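Outer membrane protein SusF (PDB 4FE9) binds starch at the cell surface of Bacteroides thetaiotaomicron, ahead of starch transport into the periplasm for degradation. Local coordinates at residues I65-L70 with I78-T83; I117-V122 with I129-N134; N280-L285 with A313-D318; F299-N304 with I363-P368. All blocks are in the same frame, centred on the assembly; numbering follows the deposited sequence.

Contact 1 (I65-L70 with I78-T83)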
loop_
_atom_site.group_PDB
_atom_site.type_symbol
_atom_site.label_atom_id
_atom_site.label_comp_id
_atom_site.label_asym_id
_atom_site.label_seq_id
_atom_site.Cartn_x
_atom_site.Cartn_y
_atom_site.Cartn_z
ATOM N N ILE A 65 16.440 33.238 28.399
ATOM C CA ILE A 65 15.610 32.552 27.407
ATOM C C ILE A 65 15.629 31.062 27.709
ATOM O O ILE A 65 16.688 30.478 27.846
ATOM C CB ILE A 65 16.148 32.784 25.976
ATOM C CG1 ILE A 65 16.128 34.291 25.610
ATOM C CG2 ILE A 65 15.379 31.937 24.953
ATOM C CD1 ILE A 65 14.736 34.931 25.639
ATOM N N ALA A 66 14.443 30.457 27.836
ATOM C CA ALA A 66 14.329 28.999 27.934
ATOM C C ALA A 66 13.636 28.474 26.714
ATOM O O ALA A 66 12.630 29.041 26.275
ATOM C CB ALA A 66 13.537 28.597 29.197
ATOM N N VAL A 67 14.061 27.308 26.250
ATOM C CA VAL A 67 13.451 26.726 25.057
ATOM C C VAL A 67 12.542 25.602 25.423
ATOM O O VAL A 67 12.989 24.615 25.973
ATOM C CB VAL A 67 14.536 26.273 23.987
ATOM C CG1 VAL A 67 13.869 25.768 22.724
ATOM C CG2 VAL A 67 15.422 27.416 23.650
ATOM N N ASN A 68 11.229 25.820 25.254
ATOM C CA ASN A 68 10.194 24.828 25.619
ATOM C C ASN A 68 10.105 23.724 24.576
ATOM O O ASN A 68 9.749 22.600 24.887
ATOM C CB ASN A 68 8.788 25.497 25.724
ATOM C CG ASN A 68 8.783 26.670 26.635
ATOM O OD1 ASN A 68 9.385 26.625 27.715
ATOM N ND2 ASN A 68 8.260 27.795 26.148
ATOM N N SER A 69 10.310 24.066 23.315
ATOM C CA SER A 69 10.407 23.007 22.298
ATOM C C SER A 69 11.049 23.515 21.029
ATOM O O SER A 69 11.059 24.710 20.797
ATOM C CB SER A 69 9.034 22.397 22.011
ATOM O OG SER A 69 8.211 23.291 21.301
ATOM N N LEU A 70 11.843 22.657 20.395
ATOM C CA LEU A 70 12.373 22.958 19.063
ATOM C C LEU A 70 12.017 21.824 18.136
ATOM O O LEU A 70 12.394 20.682 18.376
ATOM C CB LEU A 70 13.882 23.128 19.129
ATOM C CG LEU A 70 14.596 23.506 17.824
ATOM C CD1 LEU A 70 15.886 24.239 18.092
ATOM C CD2 LEU A 70 14.875 22.260 17.044
ATOM N N ILE A 78 14.945 17.009 18.135
ATOM C CA ILE A 78 16.358 16.816 17.922
ATOM C C ILE A 78 17.035 17.440 19.152
ATOM O O ILE A 78 16.610 18.499 19.614
ATOM C CB ILE A 78 16.844 17.616 16.669
ATOM C CG1 ILE A 78 18.328 17.386 16.428
ATOM C CG2 ILE A 78 16.590 19.154 16.854
ATOM C CD1 ILE A 78 18.752 17.638 14.954
ATOM N N PRO A 79 18.065 16.771 19.701
ATOM C CA PRO A 79 18.935 17.406 20.680
ATOM C C PRO A 79 19.488 18.754 20.145
ATOM O O PRO A 79 19.908 18.832 19.008
ATOM C CB PRO A 79 20.083 16.391 20.843
ATOM C CG PRO A 79 19.483 15.073 20.433
ATOM C CD PRO A 79 18.491 15.399 19.360
ATOM N N PHE A 80 19.618 19.747 21.015
ATOM C CA PHE A 80 20.083 21.065 20.567
ATOM C C PHE A 80 20.749 21.765 21.704
ATOM O O PHE A 80 20.568 21.372 22.867
ATOM C CB PHE A 80 18.904 21.915 19.989
ATOM C CG PHE A 80 17.912 22.371 21.030
ATOM C CD1 PHE A 80 16.899 21.512 21.475
ATOM C CD2 PHE A 80 18.056 23.626 21.653
ATOM C CE1 PHE A 80 15.992 21.922 22.471
ATOM C CE2 PHE A 80 17.251 23.989 22.746
ATOM C CZ PHE A 80 16.191 23.163 23.134
ATOM N N SER A 81 21.582 22.750 21.390
ATOM C CA SER A 81 22.099 23.633 22.405
ATOM C C SER A 81 21.935 25.076 21.931
ATOM O O SER A 81 21.624 25.311 20.775
ATOM C CB SER A 81 23.577 23.318 22.675
ATOM O OG SER A 81 24.370 23.705 21.561
ATOM N N MET A 82 22.046 26.028 22.849
ATOM C CA MET A 82 21.815 27.429 22.511
ATOM C C MET A 82 22.943 28.271 23.106
ATOM O O MET A 82 23.333 28.038 24.217
ATOM C CB MET A 82 20.437 27.875 23.050
ATOM C CG MET A 82 20.171 29.368 22.935
ATOM S SD MET A 82 18.674 29.926 23.848
ATOM C CE MET A 82 19.369 30.141 25.527
ATOM N N THR A 83 23.618 29.081 22.290
ATOM C CA THR A 83 24.837 29.744 22.766
ATOM C C THR A 83 24.462 30.983 23.593
ATOM O O THR A 83 23.285 31.378 23.625
ATOM C CB THR A 83 25.712 30.181 21.636
ATOM O OG1 THR A 83 25.070 31.250 20.920
ATOM C CG2 THR A 83 26.005 29.008 20.681
HETATM O O HOH W 1 14.154 19.130 19.737
#

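Contact 2 (I117-V122 with I129-N134)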
loop_
_atom_site.group_PDB
_atom_site.type_symbol
_atom_site.label_atom_id
_atom_site.label_comp_id
_atom_site.label_asym_id
_atom_site.label_seq_id
_atom_site.Cartn_x
_atom_site.Cartn_y
_atom_site.Cartn_z
ATOM N N ILE A 117 10.620 27.142 16.986
ATOM C CA ILE A 117 11.144 27.258 18.357
ATOM C C ILE A 117 10.137 27.931 19.285
ATOM O O ILE A 117 9.621 29.007 18.976
ATOM C CB ILE A 117 12.452 28.048 18.417
ATOM C CG1 ILE A 117 13.511 27.407 17.503
ATOM C CG2 ILE A 117 12.973 28.070 19.852
ATOM C CD1 ILE A 117 14.770 28.220 17.359
ATOM N N ASN A 118 9.708 27.204 20.294
ATOM C CA ASN A 118 8.786 27.743 21.288
ATOM C C ASN A 118 9.615 28.114 22.518
ATOM O O ASN A 118 10.222 27.227 23.164
ATOM C CB ASN A 118 7.717 26.674 21.636
ATOM C CG ASN A 118 6.673 27.171 22.619
ATOM O OD1 ASN A 118 6.982 27.886 23.601
ATOM N ND2 ASN A 118 5.454 26.722 22.428
ATOM N N ALA A 119 9.836 29.416 22.714
ATOM C CA ALA A 119 10.670 29.861 23.813
ATOM C C ALA A 119 9.869 30.655 24.863
ATOM O O ALA A 119 8.786 31.177 24.574
ATOM C CB ALA A 119 11.848 30.707 23.285
ATOM N N SER A 120 10.462 30.795 26.053
ATOM C CA SER A 120 9.936 31.666 27.105
ATOM C C SER A 120 11.023 32.542 27.669
ATOM O O SER A 120 12.205 32.189 27.642
ATOM C CB SER A 120 9.305 30.839 28.235
ATOM O OG SER A 120 8.124 30.214 27.787
ATOM N N ALA A 121 10.633 33.700 28.167
ATOM C CA ALA A 121 11.558 34.580 28.882
ATOM C C ALA A 121 11.484 34.211 30.361
ATOM O O ALA A 121 10.411 34.028 30.882
ATOM C CB ALA A 121 11.140 36.035 28.687
ATOM N N VAL A 122 12.620 34.170 31.034
ATOM C CA VAL A 122 12.656 33.778 32.423
ATOM C C VAL A 122 13.128 34.950 33.335
ATOM O O VAL A 122 14.129 35.599 33.058
ATOM C CB VAL A 122 13.542 32.527 32.609
ATOM C CG1 VAL A 122 13.596 32.116 34.083
ATOM C CG2 VAL A 122 12.964 31.352 31.758
ATOM N N ILE A 129 7.641 33.402 30.893
ATOM C CA ILE A 129 6.605 34.063 30.130
ATOM C C ILE A 129 6.756 33.727 28.662
ATOM O O ILE A 129 7.824 33.873 28.110
ATOM C CB ILE A 129 6.653 35.604 30.341
ATOM C CG1 ILE A 129 6.373 35.923 31.812
ATOM C CG2 ILE A 129 5.626 36.295 29.493
ATOM C CD1 ILE A 129 7.412 36.851 32.416
ATOM N N GLN A 130 5.662 33.259 28.059
ATOM C CA GLN A 130 5.650 32.711 26.701
ATOM C C GLN A 130 6.058 33.782 25.654
ATOM O O GLN A 130 5.596 34.932 25.715
ATOM C CB GLN A 130 4.232 32.202 26.398
ATOM C CG GLN A 130 4.007 31.739 25.016
ATOM C CD GLN A 130 4.656 30.388 24.753
ATOM O OE1 GLN A 130 4.320 29.379 25.405
ATOM N NE2 GLN A 130 5.648 30.370 23.862
ATOM N N LEU A 131 6.987 33.433 24.771
ATOM C CA LEU A 131 7.264 34.261 23.562
ATOM C C LEU A 131 6.546 33.723 22.344
ATOM O O LEU A 131 6.552 32.514 22.095
ATOM C CB LEU A 131 8.785 34.360 23.302
ATOM C CG LEU A 131 9.615 34.768 24.528
ATOM C CD1 LEU A 131 11.084 34.562 24.337
ATOM C CD2 LEU A 131 9.320 36.206 24.988
ATOM N N VAL A 132 5.824 34.589 21.636
ATOM C CA VAL A 132 5.233 34.195 20.353
ATOM C C VAL A 132 6.175 34.594 19.200
ATOM O O VAL A 132 6.498 35.790 19.026
ATOM C CB VAL A 132 3.811 34.828 20.125
ATOM C CG1 VAL A 132 3.248 34.394 18.772
ATOM C CG2 VAL A 132 2.849 34.443 21.249
ATOM N N GLY A 133 6.754 33.594 18.541
ATOM C CA GLY A 133 7.767 33.860 17.523
ATOM C C GLY A 133 7.363 33.276 16.188
ATOM O O GLY A 133 6.338 32.613 16.086
ATOM N N ASN A 134 8.193 33.482 15.164
ATOM C CA ASN A 134 7.885 32.968 13.829
ATOM C C ASN A 134 8.640 31.642 13.614
ATOM O O ASN A 134 9.595 31.375 14.305
ATOM C CB ASN A 134 8.354 33.983 12.788
ATOM C CG ASN A 134 9.786 34.435 13.036
ATOM O OD1 ASN A 134 10.149 34.749 14.162
ATOM N ND2 ASN A 134 10.628 34.277 12.045
HETATM O O HOH W 2 8.882 31.284 20.832
HETATM O O HOH W 3 11.014 29.136 15.052
HETATM O O HOH W 4 9.025 29.954 16.456
HETATM O O HOH W 5 6.560 30.668 18.944
#

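Contact 3 (N280-L285 with A313-D318). With GLC (alpha-D-glucopyranose), chain C; EDO (1,2-ethanediol), chain H; EDO (1,2-ethanediol), chain F.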
loop_
_atom_site.group_PDB
_atom_site.type_symbol
_atom_site.label_atom_id
_atom_site.label_comp_id
_atom_site.label_asym_id
_atom_site.label_seq_id
_atom_site.Cartn_x
_atom_site.Cartn_y
_atom_site.Cartn_z
ATOM N N ASN A 280 -26.477 -19.709 3.713
ATOM C CA ASN A 280 -27.497 -18.703 3.973
ATOM C C ASN A 280 -26.925 -17.474 4.691
ATOM O O ASN A 280 -27.250 -16.335 4.346
ATOM C CB ASN A 280 -28.669 -19.321 4.770
ATOM C CG ASN A 280 -29.622 -20.149 3.875
ATOM O OD1 ASN A 280 -29.924 -19.762 2.724
ATOM N ND2 ASN A 280 -30.055 -21.299 4.381
ATOM N N ALA A 281 -25.987 -17.712 5.601
ATOM C CA ALA A 281 -25.362 -16.635 6.340
ATOM C C ALA A 281 -24.048 -16.099 5.682
ATOM O O ALA A 281 -23.623 -14.981 5.974
ATOM C CB ALA A 281 -25.115 -17.060 7.749
ATOM N N TRP A 282 -23.416 -16.914 4.819
ATOM C CA TRP A 282 -22.048 -16.613 4.286
ATOM C C TRP A 282 -21.989 -16.757 2.784
ATOM O O TRP A 282 -22.245 -17.838 2.264
ATOM C CB TRP A 282 -21.022 -17.537 4.905
ATOM C CG TRP A 282 -20.926 -17.411 6.350
ATOM C CD1 TRP A 282 -21.662 -18.078 7.273
ATOM C CD2 TRP A 282 -20.134 -16.454 7.079
ATOM N NE1 TRP A 282 -21.343 -17.640 8.544
ATOM C CE2 TRP A 282 -20.385 -16.664 8.450
ATOM C CE3 TRP A 282 -19.185 -15.492 6.703
ATOM C CZ2 TRP A 282 -19.700 -15.975 9.452
ATOM C CZ3 TRP A 282 -18.498 -14.809 7.696
ATOM C CH2 TRP A 282 -18.807 -15.010 9.058
ATOM N N LYS A 283 -21.652 -15.677 2.082
ATOM C CA LYS A 283 -21.593 -15.701 0.631
ATOM C C LYS A 283 -20.137 -15.827 0.161
ATOM O O LYS A 283 -19.318 -14.945 0.424
ATOM C CB LYS A 283 -22.188 -14.422 0.052
ATOM C CG LYS A 283 -23.619 -14.079 0.561
ATOM C CD LYS A 283 -24.661 -14.886 -0.177
ATOM C CE LYS A 283 -25.310 -15.883 0.750
ATOM N NZ LYS A 283 -26.721 -16.201 0.348
ATOM N N ALA A 284 -19.844 -16.877 -0.587
ATOM C CA ALA A 284 -18.504 -17.051 -1.177
ATOM C C ALA A 284 -18.251 -15.990 -2.245
ATOM O O ALA A 284 -19.156 -15.649 -3.004
ATOM C CB ALA A 284 -18.366 -18.466 -1.757
ATOM N N LEU A 285 -17.091 -15.336 -2.196
ATOM C CA LEU A 285 -16.603 -14.584 -3.372
ATOM C C LEU A 285 -15.781 -15.466 -4.311
ATOM O O LEU A 285 -15.364 -16.524 -3.946
ATOM C CB LEU A 285 -15.781 -13.364 -2.953
ATOM C CG LEU A 285 -16.611 -12.167 -2.452
ATOM C CD1 LEU A 285 -17.043 -12.410 -0.962
ATOM C CD2 LEU A 285 -15.806 -10.854 -2.604
ATOM N N ALA A 313 -16.263 -19.463 6.266
ATOM C CA ALA A 313 -17.681 -19.143 6.433
ATOM C C ALA A 313 -18.013 -19.083 7.931
ATOM O O ALA A 313 -18.788 -19.892 8.441
ATOM C CB ALA A 313 -18.568 -20.190 5.713
ATOM N N ASN A 314 -17.337 -18.177 8.638
ATOM C CA ASN A 314 -17.438 -18.083 10.077
ATOM C C ASN A 314 -16.590 -16.919 10.565
ATOM O O ASN A 314 -15.726 -16.418 9.821
ATOM C CB ASN A 314 -16.975 -19.368 10.740
ATOM C CG ASN A 314 -17.508 -19.514 12.160
ATOM O OD1 ASN A 314 -18.416 -18.801 12.562
ATOM N ND2 ASN A 314 -16.978 -20.466 12.894
ATOM N N TRP A 315 -16.807 -16.503 11.825
ATOM C CA TRP A 315 -16.047 -15.368 12.395
ATOM C C TRP A 315 -14.634 -15.820 12.719
ATOM O O TRP A 315 -14.390 -17.014 12.905
ATOM C CB TRP A 315 -16.745 -14.823 13.646
ATOM C CG TRP A 315 -18.060 -14.210 13.328
ATOM C CD1 TRP A 315 -19.291 -14.759 13.567
ATOM C CD2 TRP A 315 -18.289 -13.120 12.431
ATOM N NE1 TRP A 315 -20.275 -13.950 13.061
ATOM C CE2 TRP A 315 -19.685 -12.975 12.297
ATOM C CE3 TRP A 315 -17.454 -12.215 11.779
ATOM C CZ2 TRP A 315 -20.250 -11.952 11.580
ATOM C CZ3 TRP A 315 -18.019 -11.214 11.043
ATOM C CH2 TRP A 315 -19.402 -11.111 10.905
ATOM N N GLY A 316 -13.682 -14.892 12.656
ATOM C CA GLY A 316 -12.266 -15.220 12.929
ATOM C C GLY A 316 -11.376 -14.690 11.816
ATOM O O GLY A 316 -11.555 -15.056 10.636
ATOM N N ASN A 317 -10.497 -13.749 12.159
ATOM C CA ASN A 317 -9.685 -13.048 11.163
ATOM C C ASN A 317 -10.546 -12.317 10.146
ATOM O O ASN A 317 -10.121 -12.036 9.029
ATOM C CB ASN A 317 -8.736 -14.028 10.459
ATOM C CG ASN A 317 -7.734 -14.663 11.422
ATOM O OD1 ASN A 317 -7.821 -15.863 11.741
ATOM N ND2 ASN A 317 -6.831 -13.854 11.939
ATOM N N ASP A 318 -11.707 -11.884 10.593
ATOM C CA ASP A 318 -12.636 -11.176 9.746
ATOM C C ASP A 318 -12.291 -9.671 9.710
ATOM O O ASP A 318 -11.527 -9.186 10.533
ATOM C CB ASP A 318 -14.041 -11.377 10.299
ATOM C CG ASP A 318 -14.098 -11.164 11.792
ATOM O OD1 ASP A 318 -14.303 -10.000 12.197
ATOM O OD2 ASP A 318 -13.785 -12.117 12.555
HETATM C C1 GLC C . -16.426 -11.162 15.991
HETATM C C2 GLC C . -16.327 -10.215 14.801
HETATM C C3 GLC C . -17.436 -9.187 14.827
HETATM C C4 GLC C . -18.781 -9.883 14.908
HETATM C C5 GLC C . -18.802 -10.822 16.086
HETATM C C6 GLC C . -20.123 -11.582 16.152
HETATM O O2 GLC C . -15.081 -9.543 14.851
HETATM O O3 GLC C . -17.392 -8.352 13.663
HETATM O O4 GLC C . -19.787 -8.925 15.121
HETATM O O5 GLC C . -17.721 -11.760 16.014
HETATM O O6 GLC C . -20.072 -12.438 17.292
HETATM C C1 EDO H . -14.741 -22.977 9.550
HETATM O O1 EDO H . -15.729 -23.071 8.491
HETATM C C2 EDO H . -15.451 -22.823 10.908
HETATM O O2 EDO H . -14.640 -22.059 11.813
HETATM C C1 EDO F . -21.623 -13.798 -6.721
HETATM O O1 EDO F . -21.147 -12.999 -7.812
HETATM C C2 EDO F . -20.415 -14.364 -6.015
HETATM O O2 EDO F . -20.858 -15.230 -4.968
#

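Contact 4 (F299-N304 with I363-P368). With EDO (1,2-ethanediol), chain J.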
loop_
_atom_site.group_PDB
_atom_site.type_symbol
_atom_site.label_atom_id
_atom_site.label_comp_id
_atom_site.label_asym_id
_atom_site.label_seq_id
_atom_site.Cartn_x
_atom_site.Cartn_y
_atom_site.Cartn_z
ATOM N N PHE A 299 -23.257 -8.482 -6.008
ATOM C CA PHE A 299 -24.124 -8.601 -4.848
ATOM C C PHE A 299 -25.112 -7.432 -4.827
ATOM O O PHE A 299 -24.865 -6.387 -5.445
ATOM C CB PHE A 299 -23.323 -8.599 -3.545
ATOM C CG PHE A 299 -22.413 -9.779 -3.378
ATOM C CD1 PHE A 299 -22.934 -11.058 -3.127
ATOM C CD2 PHE A 299 -21.035 -9.603 -3.367
ATOM C CE1 PHE A 299 -22.092 -12.152 -2.971
ATOM C CE2 PHE A 299 -20.176 -10.697 -3.203
ATOM C CZ PHE A 299 -20.706 -11.958 -2.928
ATOM N N TYR A 300 -26.251 -7.642 -4.162
ATOM C CA TYR A 300 -27.231 -6.568 -3.973
ATOM C C TYR A 300 -27.053 -5.970 -2.646
ATOM O O TYR A 300 -27.101 -6.673 -1.649
ATOM C CB TYR A 300 -28.672 -7.066 -4.112
ATOM C CG TYR A 300 -29.667 -5.911 -4.126
ATOM C CD1 TYR A 300 -29.702 -5.015 -5.214
ATOM C CD2 TYR A 300 -30.368 -5.578 -2.997
ATOM C CE1 TYR A 300 -30.498 -3.880 -5.194
ATOM C CE2 TYR A 300 -31.165 -4.421 -2.960
ATOM C CZ TYR A 300 -31.207 -3.576 -4.064
ATOM O OH TYR A 300 -32.002 -2.439 -4.057
ATOM N N PHE A 301 -26.908 -4.642 -2.598
ATOM C CA PHE A 301 -26.925 -3.949 -1.289
ATOM C C PHE A 301 -28.077 -2.931 -1.216
ATOM O O PHE A 301 -28.289 -2.148 -2.151
ATOM C CB PHE A 301 -25.590 -3.266 -1.004
ATOM C CG PHE A 301 -24.416 -4.210 -0.965
ATOM C CD1 PHE A 301 -24.065 -4.871 0.219
ATOM C CD2 PHE A 301 -23.650 -4.416 -2.086
ATOM C CE1 PHE A 301 -22.939 -5.735 0.263
ATOM C CE2 PHE A 301 -22.520 -5.269 -2.050
ATOM C CZ PHE A 301 -22.165 -5.899 -0.863
ATOM N N ALA A 302 -28.912 -3.106 -0.212
ATOM C CA ALA A 302 -29.834 -2.054 0.271
ATOM C C ALA A 302 -29.059 -0.867 0.855
ATOM O O ALA A 302 -27.845 -0.952 1.091
ATOM C CB ALA A 302 -30.745 -2.627 1.317
ATOM N N ALA A 303 -29.772 0.203 1.194
ATOM C CA ALA A 303 -29.150 1.311 1.907
ATOM C C ALA A 303 -29.068 0.959 3.378
ATOM O O ALA A 303 -29.927 0.260 3.879
ATOM C CB ALA A 303 -29.943 2.603 1.684
ATOM N N ASN A 304 -27.873 1.145 3.951
ATOM C CA ASN A 304 -27.630 0.850 5.376
ATOM C C ASN A 304 -27.366 -0.607 5.726
ATOM O O ASN A 304 -27.253 -0.957 6.902
ATOM C CB ASN A 304 -28.759 1.402 6.248
ATOM C CG ASN A 304 -28.907 2.924 6.132
ATOM O OD1 ASN A 304 -28.130 3.598 5.434
ATOM N ND2 ASN A 304 -29.943 3.452 6.747
ATOM N N ILE A 363 -10.653 -2.997 -0.392
ATOM C CA ILE A 363 -12.038 -3.284 -0.797
ATOM C C ILE A 363 -12.481 -2.221 -1.775
ATOM O O ILE A 363 -12.187 -1.048 -1.559
ATOM C CB ILE A 363 -12.958 -3.286 0.411
ATOM C CG1 ILE A 363 -12.552 -4.384 1.372
ATOM C CG2 ILE A 363 -14.433 -3.414 -0.007
ATOM C CD1 ILE A 363 -13.189 -4.279 2.767
ATOM N N GLU A 364 -12.927 -2.643 -2.969
ATOM C CA GLU A 364 -13.522 -1.717 -3.958
ATOM C C GLU A 364 -14.963 -2.102 -4.291
ATOM O O GLU A 364 -15.304 -3.293 -4.299
ATOM C CB GLU A 364 -12.686 -1.665 -5.236
ATOM C CG GLU A 364 -11.234 -1.237 -5.013
ATOM C CD GLU A 364 -11.099 0.262 -4.635
ATOM O OE1 GLU A 364 -10.964 0.588 -3.422
ATOM O OE2 GLU A 364 -11.151 1.104 -5.553
ATOM N N PHE A 365 -15.839 -1.093 -4.380
ATOM C CA PHE A 365 -17.149 -1.241 -5.023
ATOM C C PHE A 365 -17.159 -0.580 -6.361
ATOM O O PHE A 365 -16.719 0.562 -6.496
ATOM C CB PHE A 365 -18.230 -0.634 -4.174
ATOM C CG PHE A 365 -18.637 -1.483 -3.040
ATOM C CD1 PHE A 365 -17.688 -1.975 -2.153
ATOM C CD2 PHE A 365 -19.979 -1.773 -2.821
ATOM C CE1 PHE A 365 -18.062 -2.770 -1.085
ATOM C CE2 PHE A 365 -20.372 -2.559 -1.757
ATOM C CZ PHE A 365 -19.410 -3.074 -0.881
ATOM N N GLU A 366 -17.668 -1.284 -7.362
ATOM C CA GLU A 366 -17.608 -0.817 -8.744
ATOM C C GLU A 366 -18.948 -1.006 -9.451
ATOM O O GLU A 366 -19.795 -1.691 -8.966
ATOM C CB GLU A 366 -16.531 -1.571 -9.491
ATOM C CG GLU A 366 -15.120 -1.037 -9.209
ATOM C CD GLU A 366 -14.028 -1.995 -9.669
ATOM O OE1 GLU A 366 -14.015 -2.369 -10.874
ATOM O OE2 GLU A 366 -13.167 -2.333 -8.833
ATOM N N LYS A 367 -19.113 -0.402 -10.619
ATOM C CA LYS A 367 -20.324 -0.635 -11.403
ATOM C C LYS A 367 -20.407 -2.142 -11.727
ATOM O O LYS A 367 -19.405 -2.742 -12.132
ATOM C CB LYS A 367 -20.292 0.169 -12.705
ATOM C CG LYS A 367 -20.232 1.702 -12.516
ATOM C CD LYS A 367 -21.572 2.260 -12.090
ATOM C CE LYS A 367 -22.346 2.815 -13.276
ATOM N NZ LYS A 367 -23.445 1.897 -13.707
ATOM N N PRO A 368 -21.601 -2.751 -11.542
ATOM C CA PRO A 368 -21.810 -4.175 -11.883
ATOM C C PRO A 368 -21.907 -4.387 -13.378
ATOM O O PRO A 368 -22.977 -4.697 -13.870
ATOM C CB PRO A 368 -23.149 -4.480 -11.245
ATOM C CG PRO A 368 -23.903 -3.198 -11.380
ATOM C CD PRO A 368 -22.863 -2.092 -11.167
HETATM C C1 EDO J . -32.456 0.858 1.433
HETATM O O1 EDO J . -32.437 0.624 0.004
HETATM C C2 EDO J . -33.081 -0.340 2.140
HETATM O O2 EDO J . -32.811 -0.306 3.546
#

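Contact 1 (I65-L70 with I78-T83)
A methyl branch of L70 lies over one face of the F80 ring, in the Ig-like N-terminal domain of SusF. The contact packs strand 64-72 against the loop leading into strand 81-82, which pairs with strand 87-91. The two segments run roughly antiparallel, but they meet through side chains and not as paired strands.

F80 has the most surface buried, followed by L70. The F80 CG sits between its own backbone N and carbonyl carbon (chi1 70°), and this lifts the ring toward strand 64-72. The branch over the ring is L70 CD1, 4.0 Å from F80 CG. The L70 CB is over the same ring, nearer its rim. V67 reaches the far end of F80 from the opposite direction, with V67 CG1 3.5 Å from F80 CZ at an oblique angle.

M82 is the third large contributor. Its chain is extended until chi3 (84°), where it bends and lays the thioether beside I65 and V67. M82 SD is 4.0 Å from I65 CG2 and 4.1 Å from V67 CG2. F88 of strand 87-91 also touches V67 and M82.

At the other end L70 and I78 lie side by side, with L70 CD2 3.6 Å from I78 CG2. Here one water links the backbones. It donates to L70 O at 2.7 Å and accepts from I78 N at 2.8 Å.

Contact 2 (I117-V122 with I129-N134)
A121 and I129 form an antiparallel hydrogen-bonded pair at the tight end of this contact. I129 N donates to A121 O at 2.8 Å. A121 N returns a bond of 2.8 Å to I129 O. Two residues on, L131 N donates to A119 O. L131 fills the space beside the two alanines: L131 CD1 lies 4.1 Å from A119 CB, and L131 CD2 is equally far from A121 CB. L27 and A29 of strand 27-33 also touch L131.

On the face of S120 and Q130 the contact is polar. The Q130 chain bends at chi2 (74°), which turns its amide back over the strand. Q130 NE2 makes two nearly straight bonds in its own amide plane, to N118 OD1 at 2.8 Å and L131 O at 2.9 Å. It stands above both carbonyl planes, 47° out of that of N118. N68 ND2 also grips N118 OD1 and bonds to S120 OG. With N118 cut back to an alanine, Q130 NE2 and N68 ND2 would probably each lose one of two acceptors, leaving L131 O to hold the glutamine amide.

Beyond L131 the strands part and water takes over. One water accepts from A119 N at 2.8 Å, within bonding distance of I117 O and L131 O. Others bridge I117 to N134. A further one, held only weakly by I117 O, accepts from G133 N. This is an antiparallel beta hairpin, strands 111-122 and 128-141, splayed at one end.

Contact 3 (N280-L285 with A313-D318)
W282 and W315 make a T-shaped (edge-to-face) aromatic pair. The edge of W282 points at the face of W315. Their six-membered rings are 5.2 Å apart between centroids, with planes at 66°. W282 CH2 lies over the ring centre, 3.9 Å from W315 CD2.

The opposite face of W315 carries the sugar. Glucose C4 sits over the centre of the indole, and glucose O5 is 3.7 Å from W315 CG. A sugar lying over a tryptophan face is characteristic of carbohydrate-binding modules, and W282 backs the platform from behind.

The A313-N314 peptide lies over one face of the W282 indole. A313 CB adds an apolar contact, 3.7 Å from W282 CG.

Polar bonds hold the sugar and the two indoles. Glucose O2 donates to D318 OD1 at 2.8 Å, and D318 OD1 also forms a salt bridge with K308, which itself bonds to the glucose. The other oxygen, D318 OD2, uses its anti lone pair to accept from G316 N at 2.8 Å. The indole nitrogens have backbone acceptors: W282 NE1 bonds to G273 O, and W315 NE1 to W272 O.

Both tryptophans touch T266 of strand 264-267. W282 also meets A310 and W315 meets K308, both on strand 306-310.

Contact 4 (F299-N304 with I363-P368)
The core of the Ig-like beta fold of carbohydrate-binding module 2 contains this contact. It joins strand 294-301 to strand 360-366, which is an outermost strand of the eight-stranded antiparallel sheet within the chain. Strand 348-357 lies between them in the sheet order. The two strands therefore do not pair directly, and they meet through one phenylalanine from each.

F301 and F365 are both buried, and both start out toward the other segment. Their side chains cross at about a right angle. The rings meet obliquely, with planes 43° apart and centroids 5.2 Å apart. In F301, CG lies anti to the carbonyl carbon (chi1 -60°), which carries the ring off the strand to meet F365.

The contact is made by ring atoms alone. F365 CE2 comes over one face of the F301 ring, nearest its CE2 corner. F365 CZ also reaches F301 CZ, at 3.9 Å.

Other side chains complete the core. V352 of strand 348-357 touches both rings. F301 also meets Y350 and V344. F365 packs against L342 of strand 341-343 and A333 of helix 327-333, so it links the sheet to the helix. Replacing F301 with alanine is likely to open a gap beside F365 and V352 and leave the F365 ring less firmly held on that side.

The closest approach is F301 CE2 to F365 CE2, at 3.5 Å.

The four contacts fall into two pairs at distant places on the chain. Contacts 1 and 2 lie in the N-terminal domain, with centres 11 Å apart. They share a sheet in which strands 64-72 and 111-122 are neighbours, and N68 and A66 meet N118 and S120 through backbone atoms. Contacts 3 and 4 belong to carbohydrate-binding module 2, with centres 17 Å apart. Strands 283-287 and 294-301 adjoin there, and F299 touches K283 and L285. Along the chain contact 1 closes before contact 2 opens, whereas contacts 3 and 4 alternate their segments. The pairs are 54 to 58 Å apart between centres, as suits an elongated multidomain starch binder.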